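Local coordinates for ARO (armadillo repeats only protein) (Plasmodium falciparum Santa Lucia, PDB 5EWP), which probably acts as an armadillo-repeat protein-binding scaffold in the translocation and attachment of rhoptries to the apical pole of the parasite, at residues G170-T173 with Q174-L178; S127-L130 with P131-S135. One frame throughout, in Å; residues are numbered along the deposited sequence.

Contact 1 of 2, residues G170-T173 with Q174-L178; sequences GGIT and QLVNL
The carbonyl oxygen of T173 lies over one face of the N177 side-chain amide, 3.2 Å from N177 CG, while the methyl CG2 of T173 lies on the same side of the plane but displaced past the nitrogen, 4.3 Å from N177 ND2. With CG of N177 beside its own backbone N (chi1 -72°), the amide folds back over the turn below. Beneath it T173 O also receives the backbone N-H of N177 (N to O 3.0 Å). At the other flat group, the amide of Q174, T173 CG2 stands to one side of the plane, out beyond the nitrogen and 4.1 Å from Q174 NE2. Near its NE2 end is a water that donates to G170 O at 2.9 Å; its 2.5 Å to Q174 NE2 is too short to be taken at face value. A bend at chi2 (-46°) turns the Q174 chain so that NE2 comes round toward G170.

The carbonyl of G170 meets this water and, weakly, Q174 N at 3.3 Å. Its positive phi (92°) closes a Schellman motif at the end of helix 160-168, and the same residue is the N-cap of helix 171-177. Regular helical bonds follow from L175 N to G171 O and from V176 N to I172 O. Along the inner side, CG2 of I172 meets CG2 of V176 at 4.0 Å.

The polar side of this short helix carries T173 and N177, whereas the buried side faces its neighbours. I172 packs on F166 and L167 of helix 160-168 and on F204 of helix 192-205, and L175 touches A149 of helix 142-156 and H200 and L201 of helix 192-205.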
loop_
_atom_site.group_PDB
_atom_site.type_symbol
_atom_site.label_atom_id
_atom_site.label_comp_id
_atom_site.label_asym_id
_atom_site.label_seq_id
_atom_site.Cartn_x
_atom_site.Cartn_y
_atom_site.Cartn_z
ATOM N N GLY A 170 -8.154 0.709 13.727
ATOM C CA GLY A 170 -9.069 -0.223 13.104
ATOM C C GLY A 170 -8.404 -1.072 12.043
ATOM O O GLY A 170 -9.071 -1.719 11.245
ATOM N N GLY A 171 -7.076 -1.065 12.023
ATOM C CA GLY A 171 -6.346 -1.812 11.019
ATOM C C GLY A 171 -6.571 -3.313 11.023
ATOM O O GLY A 171 -6.554 -3.942 9.971
ATOM N N ILE A 172 -6.760 -3.905 12.199
ATOM C CA ILE A 172 -6.972 -5.347 12.257
ATOM C C ILE A 172 -8.345 -5.721 11.684
ATOM O O ILE A 172 -8.487 -6.732 10.992
ATOM C CB ILE A 172 -6.806 -5.873 13.693
ATOM C CG1 ILE A 172 -5.325 -5.811 14.089
ATOM C CG2 ILE A 172 -7.304 -7.306 13.813
ATOM C CD1 ILE A 172 -4.434 -6.645 13.185
ATOM N N THR A 173 -9.349 -4.898 11.962
ATOM C CA THR A 173 -10.656 -5.084 11.341
ATOM C C THR A 173 -10.541 -5.171 9.818
ATOM O O THR A 173 -11.062 -6.101 9.205
ATOM C CB THR A 173 -11.618 -3.950 11.711
ATOM O OG1 THR A 173 -11.669 -3.815 13.139
ATOM C CG2 THR A 173 -13.020 -4.242 11.167
ATOM N N GLN A 174 -9.827 -4.226 9.212
ATOM C CA GLN A 174 -9.707 -4.215 7.762
ATOM C C GLN A 174 -8.899 -5.407 7.252
ATOM O O GLN A 174 -9.260 -6.013 6.244
ATOM C CB GLN A 174 -9.088 -2.908 7.282
ATOM C CG GLN A 174 -9.935 -1.709 7.575
ATOM C CD GLN A 174 -11.387 -1.930 7.202
ATOM O OE1 GLN A 174 -11.696 -2.367 6.094
ATOM N NE2 GLN A 174 -12.283 -1.650 8.137
ATOM N N LEU A 175 -7.808 -5.756 7.940
ATOM C CA LEU A 175 -7.025 -6.911 7.522
ATOM C C LEU A 175 -7.813 -8.190 7.552
ATOM O O LEU A 175 -7.723 -9.018 6.642
ATOM C CB LEU A 175 -5.791 -7.112 8.409
ATOM C CG LEU A 175 -4.482 -6.450 8.069
ATOM C CD1 LEU A 175 -3.402 -6.990 9.032
ATOM C CD2 LEU A 175 -4.147 -6.756 6.608
ATOM N N VAL A 176 -8.561 -8.371 8.634
ATOM C CA VAL A 176 -9.343 -9.579 8.807
ATOM C C VAL A 176 -10.398 -9.644 7.709
ATOM O O VAL A 176 -10.674 -10.711 7.168
ATOM C CB VAL A 176 -9.973 -9.647 10.217
ATOM C CG1 VAL A 176 -11.020 -10.747 10.293
ATOM C CG2 VAL A 176 -8.886 -9.884 11.258
ATOM N N ASN A 177 -10.965 -8.495 7.349
ATOM C CA ASN A 177 -11.917 -8.453 6.245
ATOM C C ASN A 177 -11.318 -8.861 4.905
ATOM O O ASN A 177 -12.025 -9.365 4.029
ATOM C CB ASN A 177 -12.521 -7.057 6.109
ATOM C CG ASN A 177 -13.494 -6.741 7.219
ATOM O OD1 ASN A 177 -13.791 -7.592 8.060
ATOM N ND2 ASN A 177 -13.999 -5.512 7.231
ATOM N N LEU A 178 -10.014 -8.673 4.740
ATOM C CA LEU A 178 -9.371 -9.100 3.504
ATOM C C LEU A 178 -9.335 -10.619 3.389
ATOM O O LEU A 178 -9.071 -11.149 2.317
ATOM C CB LEU A 178 -7.948 -8.530 3.392
ATOM C CG LEU A 178 -7.874 -7.005 3.222
ATOM C CD1 LEU A 178 -6.439 -6.495 3.098
ATOM C CD2 LEU A 178 -8.688 -6.565 2.046
HETATM O O HOH W 1 -11.472 -0.541 10.170
#

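Contact 2 of 2, residues S127-L130 with P131-S135; sequences SGAL and PYLIS
G128 leaves the preceding helix with a positive phi of 90°, and the chain is helical again by L130; A129 O accepts L133 N at 3.1 Å and L130 O accepts I134 N at 2.8 Å, both bonds close to straight. P131 N has no hydrogen to give, which the first turn of a helix tolerates. P131 CD lies 3.4 Å from L130 CB, a closeness set largely by the peptide link to proline.

This is the tight joint between two consecutive helices of the armadillo superhelix: a Schellman motif at G128 ends helix 118-126, and helix 130-136 starts almost at once. Beside the joint, the Y132 ring turns its edge to the backbone, with G128 O near the ring plane and 3.4 Å from CD2; a weak, bent bond also runs from Y132 N to A129 O. L133 points roughly at right angles to the tyrosine. Its chi1 of -64° brings CG back over the turn to A129 O (3.5 Å), and CD1 rests on A129 CB at 3.9 Å. I134 lays CG1 against L130 O at 3.3 Å. Further out, Y132 packs on I92 and L95 of helix 87-95, while L130 and L133 both reach C152 of helix 142-156.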
loop_
_atom_site.group_PDB
_atom_site.type_symbol
_atom_site.label_atom_id
_atom_site.label_comp_id
_atom_site.label_asym_id
_atom_site.label_seq_id
_atom_site.Cartn_x
_atom_site.Cartn_y
_atom_site.Cartn_z
ATOM N N SER A 127 4.702 10.460 9.614
ATOM C CA SER A 127 4.066 11.503 8.834
ATOM C C SER A 127 2.558 11.292 8.718
ATOM O O SER A 127 1.876 12.093 8.074
ATOM C CB SER A 127 4.712 11.586 7.447
ATOM O OG SER A 127 6.112 11.806 7.544
ATOM N N GLY A 128 2.043 10.225 9.332
ATOM C CA GLY A 128 0.606 10.007 9.436
ATOM C C GLY A 128 -0.075 9.227 8.314
ATOM O O GLY A 128 -1.264 9.397 8.067
ATOM N N ALA A 129 0.668 8.345 7.656
ATOM C CA ALA A 129 0.125 7.580 6.531
ATOM C C ALA A 129 -0.905 6.530 6.937
ATOM O O ALA A 129 -1.779 6.213 6.154
ATOM C CB ALA A 129 1.246 6.897 5.766
ATOM N N LEU A 130 -0.778 5.950 8.131
ATOM C CA LEU A 130 -1.568 4.760 8.455
ATOM C C LEU A 130 -3.095 4.905 8.312
ATOM O O LEU A 130 -3.724 4.025 7.728
ATOM C CB LEU A 130 -1.246 4.265 9.873
ATOM C CG LEU A 130 -0.057 3.327 10.070
ATOM C CD1 LEU A 130 -0.073 2.773 11.504
ATOM C CD2 LEU A 130 -0.025 2.189 9.047
ATOM N N PRO A 131 -3.695 5.995 8.835
ATOM C CA PRO A 131 -5.161 6.067 8.703
ATOM C C PRO A 131 -5.629 6.018 7.246
ATOM O O PRO A 131 -6.664 5.402 6.947
ATOM C CB PRO A 131 -5.510 7.424 9.325
ATOM C CG PRO A 131 -4.407 7.708 10.265
ATOM C CD PRO A 131 -3.162 7.116 9.634
ATOM N N TYR A 132 -4.869 6.648 6.354
ATOM C CA TYR A 132 -5.228 6.673 4.933
ATOM C C TYR A 132 -5.040 5.295 4.319
ATOM O O TYR A 132 -5.869 4.829 3.546
ATOM C CB TYR A 132 -4.389 7.705 4.180
ATOM C CG TYR A 132 -4.571 9.091 4.727
ATOM C CD1 TYR A 132 -5.692 9.841 4.405
ATOM C CD2 TYR A 132 -3.642 9.636 5.613
ATOM C CE1 TYR A 132 -5.875 11.109 4.925
ATOM C CE2 TYR A 132 -3.819 10.906 6.138
ATOM C CZ TYR A 132 -4.940 11.638 5.785
ATOM O OH TYR A 132 -5.129 12.898 6.297
ATOM N N LEU A 133 -3.941 4.634 4.670
ATOM C CA LEU A 133 -3.679 3.313 4.123
ATOM C C LEU A 133 -4.690 2.293 4.643
ATOM O O LEU A 133 -5.097 1.385 3.914
ATOM C CB LEU A 133 -2.259 2.884 4.456
ATOM C CG LEU A 133 -1.149 3.736 3.831
ATOM C CD1 LEU A 133 0.179 3.360 4.459
ATOM C CD2 LEU A 133 -1.101 3.548 2.329
ATOM N N ILE A 134 -5.090 2.433 5.909
ATOM C CA ILE A 134 -6.088 1.535 6.474
ATOM C C ILE A 134 -7.437 1.744 5.800
ATOM O O ILE A 134 -8.142 0.783 5.476
ATOM C CB ILE A 134 -6.227 1.729 8.002
ATOM C CG1 ILE A 134 -4.981 1.182 8.697
ATOM C CG2 ILE A 134 -7.461 1.005 8.533
ATOM C CD1 ILE A 134 -4.875 1.549 10.183
ATOM N N SER A 135 -7.785 3.006 5.565
ATOM C CA SER A 135 -9.011 3.318 4.847
ATOM C C SER A 135 -8.984 2.683 3.451
ATOM O O SER A 135 -10.002 2.172 2.961
ATOM C CB SER A 135 -9.191 4.839 4.760
ATOM O OG SER A 135 -10.461 5.181 4.241
#

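Overall arrangement
Contacts 1 and 2 lie in series along the chain, with contact 2 first, and their centres are 13 Å apart. The two are the same kind of helix-to-helix junction. The short helices also touch directly: I134 CD1 packs on G171 CA at 3.8 Å, and I134 O lies 3.7 Å from Q174 CG. L169, just ahead of contact 1, meets L130, P131 and I134 of contact 2. Helix 142-156 is shared, with A149 facing contact 1 and C152 facing contact 2. This is neighbour-on-neighbour packing within the armadillo stack.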